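Local coordinates for lipase-esterase related protein (Clostridium acetobutylicum, PDB 3E0X) that is of unknown function but is probably a hydrolase of the lipase or esterase kind, at residues A[4-9]-A[73-79]; A[63-67]-A[93-97]; A[83-89]-A[108-113]; A[187-193]-A[214-219]. All coordinates share one frame. Where two conformers were deposited one is given. Residues are numbered along the deposited sequence.

Overall arrangement
The four contacts sample one alpha/beta-hydrolase fold from edge to edge of its sheet. Contact 2 is the buried one, helix against helix, its centre about 8 Å from that of the chain; its side chains meet through apolar, CH-pi and Met-aromatic contacts. The other three lie 14 to 16 Å out, partly buried. Contact 1 shares helix 63-76 with contact 2 and packs that helix's C-terminal end on edge strand 7-11 through rings and CH-pi contacts. Contacts 3 and 4 are parallel strand pairs held by backbone hydrogen bonds, with bridging waters; they are neighbours in the sheet, the backbone of Val112 probably hydrogen-bonding to Pro190 and Lys192. Ile74 of contact 1 packs on contact 3.

Contact 1 of 4, residues A[4-9]-A[73-79]; sequences MLHYVH and FITNSEV
Phe73, in the last turn of a helix ending at Asn76, is the centre of this contact. Its CA-to-CB bond points sideways, but the t rotamer (chi1 -178°) carries the ring over to the extended segment 4-9. There the ring edge meets the face of Tyr7 in an offset edge-to-face pair, centroids 5.6 Å apart and planes at 68°, with Phe73 CZ 3.7 Å from Tyr7 CD2; Leu5 CB lies 4.1 Å from Phe73 CD1. Selenomethionine Met4 (m, m) lays its SE along the helix end, 3.8 Å from Ser77 N, where the chain leaves helical geometry. Ser77 OG then accepts from Val79 N at 3.2 Å, an ST turn that brings Val79 back toward the strand. With chi1 near 80°, Val79 spreads its methyls over two rings: CG1 sits 4.0 Å from the Tyr7 centroid and CG2 3.7 Å from the His9 centroid, both CH-pi contacts. His9 NE2 hydrogen-bonds to Asn43. Nearest CA pairs are Met4-Phe73 at 6.4 Å and His9-Val79 at 8.6 Å. Phe73 and Val79 also touch strand 43-47, so this is helix-on-sheet packing at the antiparallel edge strand of an alpha/beta-hydrolase sheet.

Contact 2 of 4, residues A[63-67]-A[93-97]; sequences VYGYI and MGGAI
Two helical segments, 63-67 and 93-97, cross at -64° with their axes 9.5 Å apart, and their backbones come nearest at Ile67 and Ile97, CA to CA 5.3 Å. Ile97 (m, t) is the main bump: its CD1 pushes in to 3.4 Å from Tyr66 CB, while its CG1 lies 3.8 Å from Val63 CG1, so the side chain fills the hollow between them. Val63 (t) is the answering bump, wedged between Met93, Ala96 and Ile97, CG1 4.2 Å from Ala96 CB and CG2 4.0 Å from Met93 CG. Helix 93-102 follows a turn that fits the nucleophile elbow of alpha/beta hydrolases, which would include Gly94; selenomethionine Met93 has its side chain about 6 Å from the bound ortho-xylene. That side chain is extended (t, t) until chi3 (p) sets CE over the Tyr66 ring face, 4.0 Å from the centroid, with SE oblique at 4.5 Å in a Met-aromatic contact. Tyr66 OH hydrogen-bonds to Asp171. One turn on from Val63, Ile67 CG1 rests 3.6 Å from Ile97 O.

Contact 3 of 4, residues A[83-89]-A[108-113]; sequences QKNITLI and NVRKVV
Strands 86-89 and 109-113 run parallel, 19° apart and 4.6 Å between axes. Ile86 N donates to Asn108 O (3.0 Å), Arg110 N to Ile86 O (2.8 Å), Leu88 N to Lys111 O (3.0 Å) and Val113 N to Leu88 O (2.7 Å). Ile86 pairs with Val109 but Thr87 with Lys111, a beta bulge at Arg110 (phi/psi -107/-26). Ahead of the strands Asn108 (chi1 m) sets CB 3.0 Å from Gln83 O, and a water accepts from both its ND2 and Lys84 NZ. Leu88 (m, t) puts CD1 3.8 Å from both Val109 CG1 and Val112 CG2, the two valines being t. On the opposite face Ile89 (m, m) leans its CD1 to 3.7 Å from Val113 CG2. Lys111 (m, t, t, p) shares a water with Asn85 OD1 and Thr87 OG1, its NZ donating. In this right-handed beta-alpha-beta crossover helix 93-102 packs on Leu88 and Val112, Ile74 of helix 63-76 covers Ile86, and strand 18-22 lies beyond strand 86-91, with Phe244 against Lys111 and Val113.

Contact 4 of 4, residues A[187-193]-A[214-219]; sequences IDIPVKA and VENSEL
Val214, the first residue past helix 204-213, lays its t side chain against two residues of segment 187-193: CG1 is 3.7 Å from Val191 CG2, and CG2 is 4.3 Å from Ile187 CD1. From there the two segments draw into register as parallel strands, Val191 beside Ser217, Lys192 beside Glu218 and Ala193 beside Leu219, with axes 4.6 Å apart and directions 14° apart. Val191 N donates to Asn216 O at 3.0 Å, Glu218 N to Val191 O at 2.9 Å and Ala193 N to Glu218 O at 2.9 Å. Between these run CA-H...O contacts, the shortest from Ser217 CA to Val191 O at 3.1 Å. Before the strands meet, one water gives protons to Ile187 O and Ile189 O and accepts from Asn216 N. The Pro190 ring packs beside the Asn216 amide, CG to ND2 3.4 Å, while ND2 donates to a water held by Asp188 O. On the face of Val191 and Ala193, Leu219 (t, p) brings CD1 to 3.9 Å from Ala193 CB; on the other, the all-t Lys192 passes Glu218, CG to CB 3.9 Å, and forms a salt bridge with Glu240. The pair closes a beta-alpha-beta unit at the end of the sheet: helix 204-213 covers Val191, Ala193 and Leu219, helix 93-102 meets Ile187 and Val191, Phe244 packs on Pro190 and Lys192, and strand 109-115 flanks strand 191-196 opposite edge strand 217-222.

Contact 1 of 4, residues A[4-9]-A[73-79]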
loop_
_atom_site.group_PDB
_atom_site.type_symbol
_atom_site.label_atom_id
_atom_site.label_comp_id
_atom_site.label_asym_id
_atom_site.label_seq_id
_atom_site.Cartn_x
_atom_site.Cartn_y
_atom_site.Cartn_z
HETATM N N MSE A 4 9.040 13.173 -12.181
HETATM C CA MSE A 4 7.894 12.407 -11.736
HETATM C C MSE A 4 8.317 10.978 -11.404
HETATM O O MSE A 4 9.259 10.419 -11.991
HETATM C CB MSE A 4 6.756 12.398 -12.780
HETATM C CG MSE A 4 6.038 13.752 -13.035
HETATM SE SE MSE A 4 4.948 14.457 -11.579
HETATM C CE MSE A 4 6.307 15.652 -10.893
ATOM N N LEU A 5 7.600 10.384 -10.464
ATOM C CA LEU A 5 7.773 8.977 -10.187
ATOM C C LEU A 5 7.472 8.122 -11.420
ATOM O O LEU A 5 6.623 8.469 -12.253
ATOM C CB LEU A 5 6.854 8.585 -9.036
ATOM C CG LEU A 5 7.118 9.277 -7.706
ATOM C CD1 LEU A 5 5.950 9.011 -6.786
ATOM C CD2 LEU A 5 8.452 8.778 -7.127
ATOM N N HIS A 6 8.168 6.994 -11.524
ATOM C CA HIS A 6 7.881 6.002 -12.548
ATOM C C HIS A 6 6.532 5.361 -12.250
ATOM O O HIS A 6 6.173 5.156 -11.090
ATOM C CB HIS A 6 8.961 4.922 -12.524
ATOM C CG HIS A 6 8.639 3.715 -13.356
ATOM N ND1 HIS A 6 8.688 3.723 -14.737
ATOM C CD2 HIS A 6 8.255 2.466 -13.002
ATOM C CE1 HIS A 6 8.346 2.528 -15.195
ATOM N NE2 HIS A 6 8.088 1.745 -14.161
ATOM N N TYR A 7 5.786 5.039 -13.290
ATOM C CA TYR A 7 4.545 4.318 -13.114
ATOM C C TYR A 7 4.306 3.448 -14.344
ATOM O O TYR A 7 4.913 3.660 -15.418
ATOM C CB TYR A 7 3.352 5.267 -12.934
ATOM C CG TYR A 7 3.028 6.068 -14.172
ATOM C CD1 TYR A 7 2.069 5.627 -15.081
ATOM C CD2 TYR A 7 3.693 7.255 -14.439
ATOM C CE1 TYR A 7 1.779 6.360 -16.253
ATOM C CE2 TYR A 7 3.400 7.999 -15.576
ATOM C CZ TYR A 7 2.447 7.546 -16.482
ATOM O OH TYR A 7 2.171 8.295 -17.622
ATOM N N VAL A 8 3.399 2.500 -14.167
ATOM C CA VAL A 8 2.889 1.636 -15.234
ATOM C C VAL A 8 1.391 1.924 -15.398
ATOM O O VAL A 8 0.674 2.047 -14.384
ATOM C CB VAL A 8 3.130 0.141 -14.882
ATOM C CG1 VAL A 8 2.403 -0.768 -15.848
ATOM C CG2 VAL A 8 4.621 -0.182 -14.921
ATOM N N HIS A 9 0.920 1.965 -16.638
ATOM C CA HIS A 9 -0.448 2.353 -16.944
ATOM C C HIS A 9 -1.112 1.214 -17.707
ATOM O O HIS A 9 -0.692 0.881 -18.826
ATOM C CB HIS A 9 -0.353 3.603 -17.814
ATOM C CG HIS A 9 -1.629 4.366 -17.931
ATOM N ND1 HIS A 9 -1.769 5.430 -18.796
ATOM C CD2 HIS A 9 -2.821 4.232 -17.297
ATOM C CE1 HIS A 9 -2.999 5.906 -18.702
ATOM N NE2 HIS A 9 -3.654 5.212 -17.785
ATOM N N PHE A 73 2.754 13.678 -7.283
ATOM C CA PHE A 73 2.421 12.896 -8.476
ATOM C C PHE A 73 0.945 13.116 -8.847
ATOM O O PHE A 73 0.612 13.392 -10.002
ATOM C CB PHE A 73 2.686 11.387 -8.228
ATOM C CG PHE A 73 2.423 10.532 -9.426
ATOM C CD1 PHE A 73 3.423 10.325 -10.380
ATOM C CD2 PHE A 73 1.153 9.973 -9.643
ATOM C CE1 PHE A 73 3.158 9.544 -11.519
ATOM C CE2 PHE A 73 0.904 9.192 -10.758
ATOM C CZ PHE A 73 1.900 8.987 -11.703
ATOM N N ILE A 74 0.049 12.947 -7.888
ATOM C CA ILE A 74 -1.367 13.089 -8.208
ATOM C C ILE A 74 -1.673 14.472 -8.818
ATOM O O ILE A 74 -2.371 14.589 -9.842
ATOM C CB ILE A 74 -2.225 12.872 -6.967
ATOM C CG1 ILE A 74 -2.120 11.410 -6.529
ATOM C CG2 ILE A 74 -3.675 13.271 -7.231
ATOM C CD1 ILE A 74 -2.597 11.155 -5.065
ATOM N N THR A 75 -1.137 15.513 -8.199
ATOM C CA THR A 75 -1.465 16.865 -8.598
ATOM C C THR A 75 -0.847 17.223 -9.936
ATOM O O THR A 75 -1.466 17.945 -10.738
ATOM C CB THR A 75 -1.009 17.826 -7.487
ATOM O OG1 THR A 75 -1.770 17.539 -6.316
ATOM C CG2 THR A 75 -1.244 19.298 -7.873
ATOM N N ASN A 76 0.341 16.679 -10.213
ATOM C CA ASN A 76 1.165 17.184 -11.314
ATOM C C ASN A 76 1.431 16.250 -12.485
ATOM O O ASN A 76 1.765 16.731 -13.558
ATOM C CB ASN A 76 2.482 17.758 -10.777
ATOM C CG ASN A 76 2.257 18.946 -9.878
ATOM O OD1 ASN A 76 1.700 19.976 -10.301
ATOM N ND2 ASN A 76 2.661 18.813 -8.626
ATOM N N SER A 77 1.271 14.936 -12.320
ATOM C CA SER A 77 1.494 14.005 -13.429
ATOM C C SER A 77 0.444 14.205 -14.506
ATOM O O SER A 77 -0.750 14.446 -14.206
ATOM C CB SER A 77 1.441 12.554 -12.957
ATOM O OG SER A 77 1.580 11.655 -14.049
ATOM N N GLU A 78 0.857 14.082 -15.754
ATOM C CA GLU A 78 -0.110 14.189 -16.834
ATOM C C GLU A 78 -1.174 13.092 -16.777
ATOM O O GLU A 78 -2.290 13.289 -17.285
ATOM C CB GLU A 78 0.595 14.213 -18.186
ATOM C CG GLU A 78 1.326 15.529 -18.465
ATOM C CD GLU A 78 0.410 16.731 -18.691
ATOM O OE1 GLU A 78 -0.763 16.550 -19.070
ATOM O OE2 GLU A 78 0.901 17.869 -18.510
ATOM N N VAL A 79 -0.852 11.958 -16.150
ATOM C CA VAL A 79 -1.758 10.823 -16.111
ATOM C C VAL A 79 -2.838 10.907 -15.020
ATOM O O VAL A 79 -3.838 10.175 -15.066
ATOM C CB VAL A 79 -0.951 9.487 -16.071
ATOM C CG1 VAL A 79 -0.447 9.168 -14.662
ATOM C CG2 VAL A 79 -1.730 8.369 -16.666
#

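Contact 2 of 4, residues A[63-67]-A[93-97]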
loop_
_atom_site.group_PDB
_atom_site.type_symbol
_atom_site.label_atom_id
_atom_site.label_comp_id
_atom_site.label_asym_id
_atom_site.label_seq_id
_atom_site.Cartn_x
_atom_site.Cartn_y
_atom_site.Cartn_z
ATOM N N VAL A 63 7.135 8.091 6.399
ATOM C CA VAL A 63 5.921 7.984 5.594
ATOM C C VAL A 63 5.503 9.368 5.070
ATOM O O VAL A 63 4.976 9.485 3.969
ATOM C CB VAL A 63 4.814 7.277 6.378
ATOM C CG1 VAL A 63 3.488 7.353 5.643
ATOM C CG2 VAL A 63 5.202 5.799 6.566
ATOM N N TYR A 64 5.747 10.418 5.856
ATOM C CA TYR A 64 5.488 11.782 5.391
ATOM C C TYR A 64 6.195 12.137 4.092
ATOM O O TYR A 64 5.630 12.810 3.234
ATOM C CB TYR A 64 5.863 12.792 6.477
ATOM C CG TYR A 64 5.001 12.603 7.700
ATOM C CD1 TYR A 64 3.660 13.015 7.691
ATOM C CD2 TYR A 64 5.501 12.006 8.861
ATOM C CE1 TYR A 64 2.848 12.853 8.790
ATOM C CE2 TYR A 64 4.689 11.831 9.991
ATOM C CZ TYR A 64 3.353 12.239 9.949
ATOM O OH TYR A 64 2.541 12.076 11.047
ATOM N N GLY A 65 7.433 11.694 3.927
ATOM C CA GLY A 65 8.148 11.907 2.668
ATOM C C GLY A 65 7.421 11.256 1.509
ATOM O O GLY A 65 7.228 11.903 0.460
ATOM N N TYR A 66 7.041 9.978 1.679
ATOM C CA TYR A 66 6.278 9.269 0.648
ATOM C C TYR A 66 4.939 9.946 0.359
ATOM O O TYR A 66 4.551 10.084 -0.817
ATOM C CB TYR A 66 6.078 7.796 1.026
ATOM C CG TYR A 66 7.335 6.964 1.024
ATOM C CD1 TYR A 66 8.012 6.687 -0.166
ATOM C CD2 TYR A 66 7.811 6.417 2.201
ATOM C CE1 TYR A 66 9.157 5.892 -0.173
ATOM C CE2 TYR A 66 8.963 5.605 2.211
ATOM C CZ TYR A 66 9.626 5.357 1.021
ATOM O OH TYR A 66 10.748 4.556 1.028
ATOM N N ILE A 67 4.249 10.411 1.405
ATOM C CA ILE A 67 2.966 11.118 1.236
ATOM C C ILE A 67 3.145 12.353 0.345
ATOM O O ILE A 67 2.394 12.528 -0.620
ATOM C CB ILE A 67 2.357 11.505 2.621
ATOM C CG1 ILE A 67 1.905 10.258 3.411
ATOM C CG2 ILE A 67 1.245 12.527 2.468
ATOM C CD1 ILE A 67 1.700 10.522 4.908
HETATM N N MSE A 93 2.987 -0.492 3.872
HETATM C CA MSE A 93 3.344 0.913 4.101
HETATM C C MSE A 93 2.485 1.861 3.231
HETATM O O MSE A 93 2.131 2.984 3.676
HETATM C CB MSE A 93 4.831 1.161 3.802
HETATM C CG MSE A 93 5.278 2.597 4.110
HETATM SE SE MSE A 93 7.184 2.787 3.780
HETATM C CE MSE A 93 7.134 2.485 1.858
ATOM N N GLY A 94 2.144 1.418 2.022
ATOM C CA GLY A 94 1.290 2.181 1.106
ATOM C C GLY A 94 -0.070 2.478 1.704
ATOM O O GLY A 94 -0.688 3.474 1.327
ATOM N N GLY A 95 -0.554 1.616 2.610
ATOM C CA GLY A 95 -1.822 1.864 3.317
ATOM C C GLY A 95 -1.710 3.143 4.136
ATOM O O GLY A 95 -2.582 4.015 4.073
ATOM N N ALA A 96 -0.636 3.261 4.922
ATOM C CA ALA A 96 -0.414 4.480 5.691
ATOM C C ALA A 96 -0.256 5.664 4.740
ATOM O O ALA A 96 -0.770 6.743 4.998
ATOM C CB ALA A 96 0.803 4.332 6.594
ATOM N N ILE A 97 0.455 5.468 3.630
ATOM C CA ILE A 97 0.705 6.572 2.687
ATOM C C ILE A 97 -0.623 7.101 2.126
ATOM O O ILE A 97 -0.832 8.335 2.075
ATOM C CB ILE A 97 1.671 6.142 1.555
ATOM C CG1 ILE A 97 3.058 5.878 2.139
ATOM C CG2 ILE A 97 1.717 7.208 0.467
ATOM C CD1 ILE A 97 3.958 5.098 1.183
#

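Contact 3 of 4, residues A[83-89]-A[108-113]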
loop_
_atom_site.group_PDB
_atom_site.type_symbol
_atom_site.label_atom_id
_atom_site.label_comp_id
_atom_site.label_asym_id
_atom_site.label_seq_id
_atom_site.Cartn_x
_atom_site.Cartn_y
_atom_site.Cartn_z
ATOM N N GLN A 83 -7.762 13.759 -14.020
ATOM C CA GLN A 83 -8.685 12.683 -13.679
ATOM C C GLN A 83 -9.514 13.130 -12.481
ATOM O O GLN A 83 -8.964 13.593 -11.503
ATOM C CB GLN A 83 -7.928 11.384 -13.364
ATOM C CG GLN A 83 -7.299 10.724 -14.584
ATOM C CD GLN A 83 -8.311 10.102 -15.543
ATOM O OE1 GLN A 83 -7.925 9.522 -16.578
ATOM N NE2 GLN A 83 -9.597 10.207 -15.218
ATOM N N LYS A 84 -10.829 12.997 -12.574
ATOM C CA LYS A 84 -11.717 13.550 -11.567
ATOM C C LYS A 84 -12.211 12.548 -10.525
ATOM O O LYS A 84 -12.844 12.949 -9.541
ATOM C CB LYS A 84 -12.907 14.215 -12.265
ATOM C CG LYS A 84 -12.551 15.374 -13.224
ATOM C CD LYS A 84 -11.866 16.550 -12.564
ATOM C CE LYS A 84 -11.506 17.582 -13.668
ATOM N NZ LYS A 84 -10.606 18.679 -13.196
ATOM N N ASN A 85 -11.947 11.263 -10.745
ATOM C CA ASN A 85 -12.424 10.224 -9.818
ATOM C C ASN A 85 -11.344 9.196 -9.496
ATOM O O ASN A 85 -11.379 8.053 -9.978
ATOM C CB ASN A 85 -13.675 9.531 -10.388
ATOM C CG ASN A 85 -14.277 8.533 -9.420
ATOM O OD1 ASN A 85 -14.102 8.644 -8.209
ATOM N ND2 ASN A 85 -14.983 7.539 -9.953
ATOM N N ILE A 86 -10.394 9.615 -8.670
ATOM C CA ILE A 86 -9.269 8.759 -8.289
ATOM C C ILE A 86 -9.545 8.024 -6.983
ATOM O O ILE A 86 -9.904 8.649 -5.969
ATOM C CB ILE A 86 -7.942 9.567 -8.177
ATOM C CG1 ILE A 86 -7.630 10.269 -9.493
ATOM C CG2 ILE A 86 -6.780 8.654 -7.827
ATOM C CD1 ILE A 86 -6.496 11.293 -9.396
ATOM N N THR A 87 -9.366 6.698 -7.020
ATOM C CA THR A 87 -9.332 5.878 -5.812
ATOM C C THR A 87 -7.904 5.447 -5.578
ATOM O O THR A 87 -7.251 4.947 -6.491
ATOM C CB THR A 87 -10.233 4.623 -5.950
ATOM O OG1 THR A 87 -11.581 5.045 -6.186
ATOM C CG2 THR A 87 -10.189 3.761 -4.686
ATOM N N LEU A 88 -7.413 5.682 -4.370
ATOM C CA LEU A 88 -6.074 5.247 -4.012
ATOM C C LEU A 88 -6.153 3.868 -3.390
ATOM O O LEU A 88 -7.036 3.591 -2.572
ATOM C CB LEU A 88 -5.441 6.203 -2.990
ATOM C CG LEU A 88 -5.420 7.679 -3.362
ATOM C CD1 LEU A 88 -4.752 8.451 -2.199
ATOM C CD2 LEU A 88 -4.698 7.909 -4.681
ATOM N N ILE A 89 -5.235 2.996 -3.804
ATOM C CA ILE A 89 -5.138 1.632 -3.296
ATOM C C ILE A 89 -3.741 1.496 -2.717
ATOM O O ILE A 89 -2.785 1.475 -3.488
ATOM C CB ILE A 89 -5.275 0.612 -4.481
ATOM C CG1 ILE A 89 -6.577 0.836 -5.273
ATOM C CG2 ILE A 89 -5.130 -0.818 -3.980
ATOM C CD1 ILE A 89 -7.839 0.502 -4.520
ATOM N N ASN A 108 -9.282 15.735 -6.442
ATOM C CA ASN A 108 -9.666 14.596 -7.293
ATOM C C ASN A 108 -9.550 13.219 -6.646
ATOM O O ASN A 108 -9.901 12.221 -7.272
ATOM C CB ASN A 108 -8.937 14.630 -8.651
ATOM C CG ASN A 108 -9.202 15.928 -9.432
ATOM O OD1 ASN A 108 -10.303 16.508 -9.381
ATOM N ND2 ASN A 108 -8.188 16.386 -10.150
ATOM N N VAL A 109 -9.065 13.163 -5.401
ATOM C CA VAL A 109 -8.968 11.899 -4.696
ATOM C C VAL A 109 -10.299 11.700 -3.985
ATOM O O VAL A 109 -10.664 12.484 -3.097
ATOM C CB VAL A 109 -7.790 11.891 -3.701
ATOM C CG1 VAL A 109 -7.854 10.633 -2.826
ATOM C CG2 VAL A 109 -6.476 11.942 -4.471
ATOM N N ARG A 110 -11.032 10.670 -4.400
ATOM C CA ARG A 110 -12.423 10.502 -3.966
ATOM C C ARG A 110 -12.638 9.378 -2.951
ATOM O O ARG A 110 -13.598 9.405 -2.186
ATOM C CB ARG A 110 -13.342 10.292 -5.162
ATOM C CG ARG A 110 -13.285 11.430 -6.204
ATOM C CD ARG A 110 -13.774 12.779 -5.658
ATOM N NE ARG A 110 -15.179 12.668 -5.270
ATOM C CZ ARG A 110 -15.686 13.080 -4.099
ATOM N NH1 ARG A 110 -14.917 13.699 -3.197
ATOM N NH2 ARG A 110 -16.969 12.860 -3.835
ATOM N N LYS A 111 -11.757 8.375 -2.956
ATOM C CA LYS A 111 -11.860 7.242 -2.022
ATOM C C LYS A 111 -10.466 6.689 -1.801
ATOM O O LYS A 111 -9.574 6.831 -2.650
ATOM C CB LYS A 111 -12.713 6.111 -2.600
ATOM C CG LYS A 111 -14.167 6.464 -2.811
ATOM C CD LYS A 111 -14.952 5.213 -3.212
ATOM C CE LYS A 111 -16.441 5.562 -3.443
ATOM N NZ LYS A 111 -16.546 6.614 -4.500
ATOM N N VAL A 112 -10.300 5.989 -0.686
ATOM C CA VAL A 112 -9.035 5.324 -0.406
ATOM C C VAL A 112 -9.266 3.914 0.117
ATOM O O VAL A 112 -10.200 3.676 0.874
ATOM C CB VAL A 112 -8.205 6.156 0.620
ATOM C CG1 VAL A 112 -7.093 5.338 1.258
ATOM C CG2 VAL A 112 -7.711 7.449 -0.024
ATOM N N VAL A 113 -8.394 2.983 -0.300
ATOM C CA VAL A 113 -8.385 1.636 0.244
ATOM C C VAL A 113 -7.020 1.359 0.869
ATOM O O VAL A 113 -5.972 1.559 0.231
ATOM C CB VAL A 113 -8.599 0.611 -0.875
ATOM C CG1 VAL A 113 -8.505 -0.808 -0.335
ATOM C CG2 VAL A 113 -9.960 0.830 -1.552
HETATM O O HOH W 1 -12.721 15.623 -8.750
HETATM O O HOH W 2 -8.177 18.236 -12.316
HETATM O O HOH W 3 -13.841 6.850 -6.119
#

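Contact 4 of 4, residues A[187-193]-A[214-219]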
loop_
_atom_site.group_PDB
_atom_site.type_symbol
_atom_site.label_atom_id
_atom_site.label_comp_id
_atom_site.label_asym_id
_atom_site.label_seq_id
_atom_site.Cartn_x
_atom_site.Cartn_y
_atom_site.Cartn_z
ATOM N N ILE A 187 -10.370 12.687 7.938
ATOM C CA ILE A 187 -10.546 12.264 6.554
ATOM C C ILE A 187 -12.018 12.408 6.171
ATOM O O ILE A 187 -12.889 11.810 6.818
ATOM C CB ILE A 187 -10.060 10.820 6.336
ATOM C CG1 ILE A 187 -8.528 10.765 6.479
ATOM C CG2 ILE A 187 -10.504 10.322 4.955
ATOM C CD1 ILE A 187 -7.921 9.346 6.498
ATOM N N ASP A 188 -12.262 13.157 5.091
ATOM C CA ASP A 188 -13.621 13.519 4.632
ATOM C C ASP A 188 -14.255 12.506 3.666
ATOM O O ASP A 188 -15.468 12.500 3.449
ATOM C CB ASP A 188 -13.602 14.878 3.892
ATOM C CG ASP A 188 -13.176 16.059 4.766
ATOM O OD1 ASP A 188 -13.596 16.152 5.943
ATOM O OD2 ASP A 188 -12.457 16.935 4.227
ATOM N N ILE A 189 -13.413 11.697 3.025
ATOM C CA ILE A 189 -13.834 10.783 1.958
ATOM C C ILE A 189 -13.955 9.362 2.484
ATOM O O ILE A 189 -13.467 9.066 3.582
ATOM C CB ILE A 189 -12.833 10.825 0.777
ATOM C CG1 ILE A 189 -11.410 10.531 1.268
ATOM C CG2 ILE A 189 -12.933 12.202 0.030
ATOM C CD1 ILE A 189 -10.406 10.439 0.115
ATOM N N PRO A 190 -14.628 8.477 1.717
ATOM C CA PRO A 190 -14.761 7.063 2.156
ATOM C C PRO A 190 -13.421 6.316 2.162
ATOM O O PRO A 190 -12.571 6.487 1.274
ATOM C CB PRO A 190 -15.737 6.454 1.148
ATOM C CG PRO A 190 -16.436 7.681 0.474
ATOM C CD PRO A 190 -15.371 8.760 0.470
ATOM N N VAL A 191 -13.239 5.496 3.193
ATOM C CA VAL A 191 -12.027 4.687 3.344
ATOM C C VAL A 191 -12.441 3.255 3.590
ATOM O O VAL A 191 -13.341 3.010 4.398
ATOM C CB VAL A 191 -11.211 5.164 4.577
ATOM C CG1 VAL A 191 -10.035 4.219 4.861
ATOM C CG2 VAL A 191 -10.668 6.567 4.348
ATOM N N LYS A 192 -11.816 2.317 2.876
ATOM C CA LYS A 192 -12.066 0.895 3.162
ATOM C C LYS A 192 -10.763 0.221 3.538
ATOM O O LYS A 192 -9.758 0.434 2.864
ATOM C CB LYS A 192 -12.674 0.140 1.962
ATOM C CG LYS A 192 -12.918 -1.333 2.212
ATOM C CD LYS A 192 -13.840 -1.922 1.174
ATOM C CE LYS A 192 -14.174 -3.349 1.550
ATOM N NZ LYS A 192 -15.143 -3.955 0.583
ATOM N N ALA A 193 -10.778 -0.570 4.608
ATOM C CA ALA A 193 -9.606 -1.347 4.990
ATOM C C ALA A 193 -9.898 -2.808 4.637
ATOM O O ALA A 193 -11.023 -3.286 4.869
ATOM C CB ALA A 193 -9.338 -1.195 6.470
ATOM N N VAL A 214 -12.285 6.665 11.048
ATOM C CA VAL A 214 -12.751 7.357 9.838
ATOM C C VAL A 214 -14.284 7.318 9.821
ATOM O O VAL A 214 -14.880 6.255 9.955
ATOM C CB VAL A 214 -12.167 6.698 8.561
ATOM C CG1 VAL A 214 -12.718 7.404 7.294
ATOM C CG2 VAL A 214 -10.620 6.707 8.605
ATOM N N GLU A 215 -14.909 8.485 9.646
ATOM C CA GLU A 215 -16.364 8.594 9.744
ATOM C C GLU A 215 -17.088 7.748 8.702
ATOM O O GLU A 215 -18.054 7.052 9.035
ATOM C CB GLU A 215 -16.803 10.061 9.654
ATOM C CG GLU A 215 -18.325 10.291 9.768
ATOM C CD GLU A 215 -18.900 9.870 11.129
ATOM O OE1 GLU A 215 -18.171 9.957 12.148
ATOM O OE2 GLU A 215 -20.086 9.454 11.184
ATOM N N ASN A 216 -16.636 7.834 7.446
ATOM C CA ASN A 216 -17.232 7.048 6.361
ATOM C C ASN A 216 -16.268 5.926 5.986
ATOM O O ASN A 216 -15.316 6.131 5.246
ATOM C CB ASN A 216 -17.556 7.936 5.153
ATOM C CG ASN A 216 -18.360 7.206 4.085
ATOM O OD1 ASN A 216 -18.674 6.013 4.221
ATOM N ND2 ASN A 216 -18.697 7.914 3.018
ATOM N N SER A 217 -16.504 4.748 6.545
ATOM C CA SER A 217 -15.516 3.682 6.432
ATOM C C SER A 217 -16.127 2.294 6.328
ATOM O O SER A 217 -17.273 2.054 6.744
ATOM C CB SER A 217 -14.542 3.752 7.609
ATOM O OG SER A 217 -15.221 3.491 8.823
ATOM N N GLU A 218 -15.344 1.381 5.756
ATOM C CA GLU A 218 -15.740 -0.008 5.594
ATOM C C GLU A 218 -14.562 -0.875 5.969
ATOM O O GLU A 218 -13.420 -0.445 5.873
ATOM C CB GLU A 218 -16.120 -0.317 4.140
ATOM C CG GLU A 218 -17.187 0.601 3.540
ATOM C CD GLU A 218 -18.570 0.372 4.090
ATOM O OE1 GLU A 218 -18.811 -0.625 4.814
ATOM O OE2 GLU A 218 -19.438 1.221 3.783
ATOM N N LEU A 219 -14.848 -2.117 6.358
ATOM C CA LEU A 219 -13.794 -3.043 6.746
ATOM C C LEU A 219 -14.141 -4.418 6.208
ATOM O O LEU A 219 -15.285 -4.881 6.375
ATOM C CB LEU A 219 -13.645 -3.055 8.266
ATOM C CG LEU A 219 -12.779 -4.174 8.829
ATOM C CD1 LEU A 219 -11.316 -3.973 8.442
ATOM C CD2 LEU A 219 -12.958 -4.209 10.338
HETATM O O HOH W 4 -14.742 9.773 5.988
HETATM O O HOH W 5 -13.230 10.890 9.247
HETATM O O HOH W 6 -17.552 10.743 2.569
#